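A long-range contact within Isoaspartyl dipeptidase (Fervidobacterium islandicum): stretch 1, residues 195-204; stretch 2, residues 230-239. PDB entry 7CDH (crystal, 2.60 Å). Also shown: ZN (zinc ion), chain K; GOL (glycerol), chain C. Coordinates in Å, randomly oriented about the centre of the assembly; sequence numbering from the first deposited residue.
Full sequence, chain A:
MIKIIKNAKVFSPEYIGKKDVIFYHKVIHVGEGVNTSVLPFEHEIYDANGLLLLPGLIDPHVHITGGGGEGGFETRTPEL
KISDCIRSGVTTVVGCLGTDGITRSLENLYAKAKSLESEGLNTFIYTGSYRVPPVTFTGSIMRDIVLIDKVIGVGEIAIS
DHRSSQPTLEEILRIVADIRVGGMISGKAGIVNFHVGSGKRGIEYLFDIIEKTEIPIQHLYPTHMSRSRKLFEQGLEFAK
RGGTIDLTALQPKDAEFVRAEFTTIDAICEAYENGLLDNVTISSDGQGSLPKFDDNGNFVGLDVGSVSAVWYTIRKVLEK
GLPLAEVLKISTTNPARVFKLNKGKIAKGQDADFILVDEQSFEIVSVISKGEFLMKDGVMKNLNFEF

Stretch 1 195-204: HVGSGKRGIE
Stretch 2, residues 230-239: KLFEQGLEFA

A short loop can be fastened to a helix by one directional polar bond set among apolar contacts, and isoaspartyl dipeptidase offers a compact example. Stretch 1 leaves a strand at His195 and Val196 and passes through two successive reversals: a type I turn from Gly199 to Gly202, closed by Gly202 N to Gly199 O at 3.0 Å, and a type II' turn from Arg201 to Glu204, closed by Glu204 N to Arg201 O at 3.0 Å. Gly202, at phi/psi 45/-127, is shared by both, and Ile203 (-102/32) is the N-cap residue of the helix that follows. Stretch 2 is helical throughout, with i to i+4 bonds such as Gly235 N to Leu231 O at 2.8 Å and Phe238 N to Gln234 O at 3.0 Å. The register is set by Gly202 CA lying 6.5 Å from Leu231 CA and Ile203 CA 7.4 Å from Gln234 CA.

The directional element is the hydrogen bond from Ile203 N to Gln234 OE1, 3.2 Å long with an angle of 162° at the hydrogen. Gln234 points toward the loop with chi1 -99° and chi2 -147°, both between wells, and chi3 -50°, which carries its amide oxygen to the turn. Gly202 suits this approach twice over: its positive phi favours glycine, and an ideal CB there would come within 2.4 Å of Gln234 OE1.

Apolar packing extends from this bond. Ile203, chi1 p and chi2 t, is buried and points toward the helix; its CD1 reaches Phe238 CB at 3.9 Å and lies 4.4 Å from Gly235 N. Phe238 has chi1 t and chi2 75°, and its ring meets Ile203 CD1 obliquely. Leu231 starts sideways, but chi1 t and chi2 p bring its end nearer the loop: CD2 lies 3.8 Å from Val196 CG1, while CD1 is 4.3 Å from Gly202 CA. Val196, with chi1 t, points toward the helix from the end of its strand. Val196 in the strand and Ile203 in the loop thus supply the apolar surface of stretch 1, and the whole contact buries 320 Å².

On the more open side, a glycerol, probably from the crystallisation liquor, links the stretches: its O1 donates to Lys200 O at 2.6 Å and accepts from Lys230 NZ, also at 2.6 Å. Lys230, chi1 and chi2 both t, points toward the loop, and its long chain extends to this bridge. At the far end of stretch 1, His195 ND1 binds zinc at 2.1 Å, outside the helix contact.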

# COMPACT_ATOMS: atom_id res chain seq x y z
N HIS A 195 9.60 27.53 -10.34
CA HIS A 195 10.79 27.66 -11.20
C HIS A 195 10.31 27.91 -12.63
O HIS A 195 9.66 27.01 -13.21
CB HIS A 195 11.68 26.43 -11.12
CG HIS A 195 12.71 26.40 -12.19
ND1 HIS A 195 14.00 26.83 -11.95
CD2 HIS A 195 12.62 26.06 -13.49
CE1 HIS A 195 14.68 26.71 -13.08
NE2 HIS A 195 13.86 26.23 -14.05
N VAL A 196 10.60 29.08 -13.17
CA VAL A 196 10.19 29.37 -14.57
C VAL A 196 11.42 29.27 -15.47
O VAL A 196 12.36 30.03 -15.27
CB VAL A 196 9.52 30.74 -14.73
CG1 VAL A 196 9.03 30.89 -16.16
CG2 VAL A 196 8.38 30.92 -13.74
N GLY A 197 11.37 28.35 -16.42
CA GLY A 197 12.46 28.16 -17.38
C GLY A 197 12.31 29.13 -18.52
O GLY A 197 11.62 30.13 -18.36
N SER A 198 12.93 28.84 -19.65
CA SER A 198 13.04 29.77 -20.79
C SER A 198 12.03 29.37 -21.86
O SER A 198 12.06 29.97 -22.93
CB SER A 198 14.44 29.76 -21.29
OG SER A 198 14.84 28.43 -21.49
N GLY A 199 11.16 28.40 -21.58
CA GLY A 199 10.12 27.97 -22.53
C GLY A 199 9.17 29.09 -22.90
O GLY A 199 8.90 29.98 -22.07
N LYS A 200 8.60 29.02 -24.10
CA LYS A 200 7.80 30.11 -24.71
C LYS A 200 6.54 30.34 -23.89
O LYS A 200 6.09 31.47 -23.84
CB LYS A 200 7.52 29.82 -26.19
CG LYS A 200 8.72 30.12 -27.09
CD LYS A 200 8.44 29.88 -28.56
CE LYS A 200 9.58 29.17 -29.29
NZ LYS A 200 9.07 28.10 -30.17
N ARG A 201 6.02 29.33 -23.21
CA ARG A 201 4.79 29.47 -22.39
C ARG A 201 5.03 30.39 -21.18
O ARG A 201 4.04 30.91 -20.66
CB ARG A 201 4.30 28.09 -21.98
CG ARG A 201 3.65 27.29 -23.11
CD ARG A 201 3.35 25.84 -22.74
NE ARG A 201 4.57 25.08 -22.50
CZ ARG A 201 4.64 23.78 -22.20
NH1 ARG A 201 3.53 23.06 -22.11
NH2 ARG A 201 5.81 23.19 -21.99
N GLY A 202 6.26 30.62 -20.73
CA GLY A 202 6.53 31.48 -19.56
C GLY A 202 5.57 31.20 -18.40
O GLY A 202 5.45 30.04 -18.04
N ILE A 203 4.90 32.23 -17.86
CA ILE A 203 3.94 32.15 -16.73
C ILE A 203 2.48 32.19 -17.21
O ILE A 203 1.62 32.60 -16.41
CB ILE A 203 4.23 33.21 -15.66
CG1 ILE A 203 4.15 34.65 -16.18
CG2 ILE A 203 5.57 32.91 -14.98
CD1 ILE A 203 4.13 35.71 -15.05
N GLU A 204 2.18 31.67 -18.40
CA GLU A 204 0.79 31.36 -18.88
C GLU A 204 -0.08 30.76 -17.75
O GLU A 204 -1.16 31.29 -17.43
CB GLU A 204 0.90 30.37 -20.03
CG GLU A 204 -0.09 30.54 -21.16
CD GLU A 204 0.43 29.87 -22.44
OE1 GLU A 204 1.05 30.59 -23.30
OE2 GLU A 204 0.29 28.62 -22.55
N LYS A 230 11.62 39.64 -22.06
CA LYS A 230 10.24 39.21 -22.43
C LYS A 230 9.58 38.60 -21.18
O LYS A 230 8.43 38.98 -20.85
CB LYS A 230 10.30 38.29 -23.65
CG LYS A 230 8.93 37.91 -24.21
CD LYS A 230 8.91 37.57 -25.70
CE LYS A 230 7.88 36.52 -26.08
NZ LYS A 230 8.44 35.15 -26.08
N LEU A 231 10.28 37.72 -20.45
CA LEU A 231 9.70 37.13 -19.22
C LEU A 231 9.47 38.22 -18.17
O LEU A 231 8.42 38.18 -17.48
CB LEU A 231 10.60 36.03 -18.66
CG LEU A 231 10.02 35.29 -17.47
CD1 LEU A 231 8.58 34.85 -17.74
CD2 LEU A 231 10.89 34.11 -17.11
N PHE A 232 10.42 39.14 -18.00
CA PHE A 232 10.29 40.19 -16.97
C PHE A 232 9.09 41.09 -17.27
O PHE A 232 8.35 41.46 -16.31
CB PHE A 232 11.58 40.97 -16.79
CG PHE A 232 11.44 42.06 -15.77
CD1 PHE A 232 11.28 41.75 -14.44
CD2 PHE A 232 11.39 43.40 -16.16
CE1 PHE A 232 11.16 42.75 -13.49
CE2 PHE A 232 11.24 44.39 -15.21
CZ PHE A 232 11.15 44.08 -13.88
N GLU A 233 8.82 41.38 -18.54
CA GLU A 233 7.63 42.21 -18.87
C GLU A 233 6.34 41.39 -18.66
O GLU A 233 5.38 41.96 -18.11
CB GLU A 233 7.90 43.04 -20.14
CG GLU A 233 8.03 42.29 -21.46
CD GLU A 233 8.45 43.18 -22.63
OE1 GLU A 233 7.88 43.04 -23.76
OE2 GLU A 233 9.36 44.04 -22.42
N GLN A 234 6.32 40.06 -18.85
CA GLN A 234 5.20 39.21 -18.36
C GLN A 234 5.11 39.35 -16.82
O GLN A 234 3.98 39.44 -16.25
CB GLN A 234 5.39 37.76 -18.80
CG GLN A 234 4.61 37.28 -20.02
CD GLN A 234 4.21 35.80 -19.92
OE1 GLN A 234 5.01 34.89 -19.63
NE2 GLN A 234 2.92 35.53 -20.13
N GLY A 235 6.26 39.43 -16.14
CA GLY A 235 6.32 39.63 -14.68
C GLY A 235 5.68 40.93 -14.22
O GLY A 235 4.91 40.91 -13.21
N LEU A 236 5.98 42.05 -14.89
CA LEU A 236 5.39 43.37 -14.52
C LEU A 236 3.89 43.35 -14.79
O LEU A 236 3.15 43.96 -14.01
CB LEU A 236 6.07 44.51 -15.28
CG LEU A 236 7.52 44.75 -14.90
CD1 LEU A 236 8.09 45.89 -15.72
CD2 LEU A 236 7.67 45.01 -13.42
N GLU A 237 3.42 42.63 -15.79
CA GLU A 237 1.95 42.52 -15.98
C GLU A 237 1.36 41.77 -14.78
O GLU A 237 0.27 42.18 -14.30
CB GLU A 237 1.59 41.88 -17.32
CG GLU A 237 0.07 41.85 -17.52
CD GLU A 237 -0.65 43.18 -17.28
OE1 GLU A 237 -1.74 43.16 -16.61
OE2 GLU A 237 -0.09 44.24 -17.75
N PHE A 238 2.09 40.77 -14.27
CA PHE A 238 1.66 39.95 -13.11
C PHE A 238 1.67 40.82 -11.85
O PHE A 238 0.69 40.73 -11.06
CB PHE A 238 2.55 38.69 -13.01
CG PHE A 238 2.18 37.73 -11.92
CD1 PHE A 238 1.08 36.92 -12.04
CD2 PHE A 238 2.94 37.64 -10.77
CE1 PHE A 238 0.74 36.03 -11.04
CE2 PHE A 238 2.60 36.76 -9.75
CZ PHE A 238 1.51 35.93 -9.91
N ALA A 239 2.72 41.62 -11.63
CA ALA A 239 2.79 42.62 -10.52
C ALA A 239 1.61 43.59 -10.59
O ALA A 239 1.04 43.88 -9.51
CB ALA A 239 4.07 43.42 -10.54
ZN ZN K . 15.03 27.31 -10.17
C1 GOL C . 8.27 33.38 -23.39
O1 GOL C . 7.18 33.78 -24.22
C2 GOL C . 8.60 34.46 -22.40
O2 GOL C . 7.41 34.84 -21.70
C3 GOL C . 9.72 34.07 -21.44
O3 GOL C . 10.90 33.59 -22.10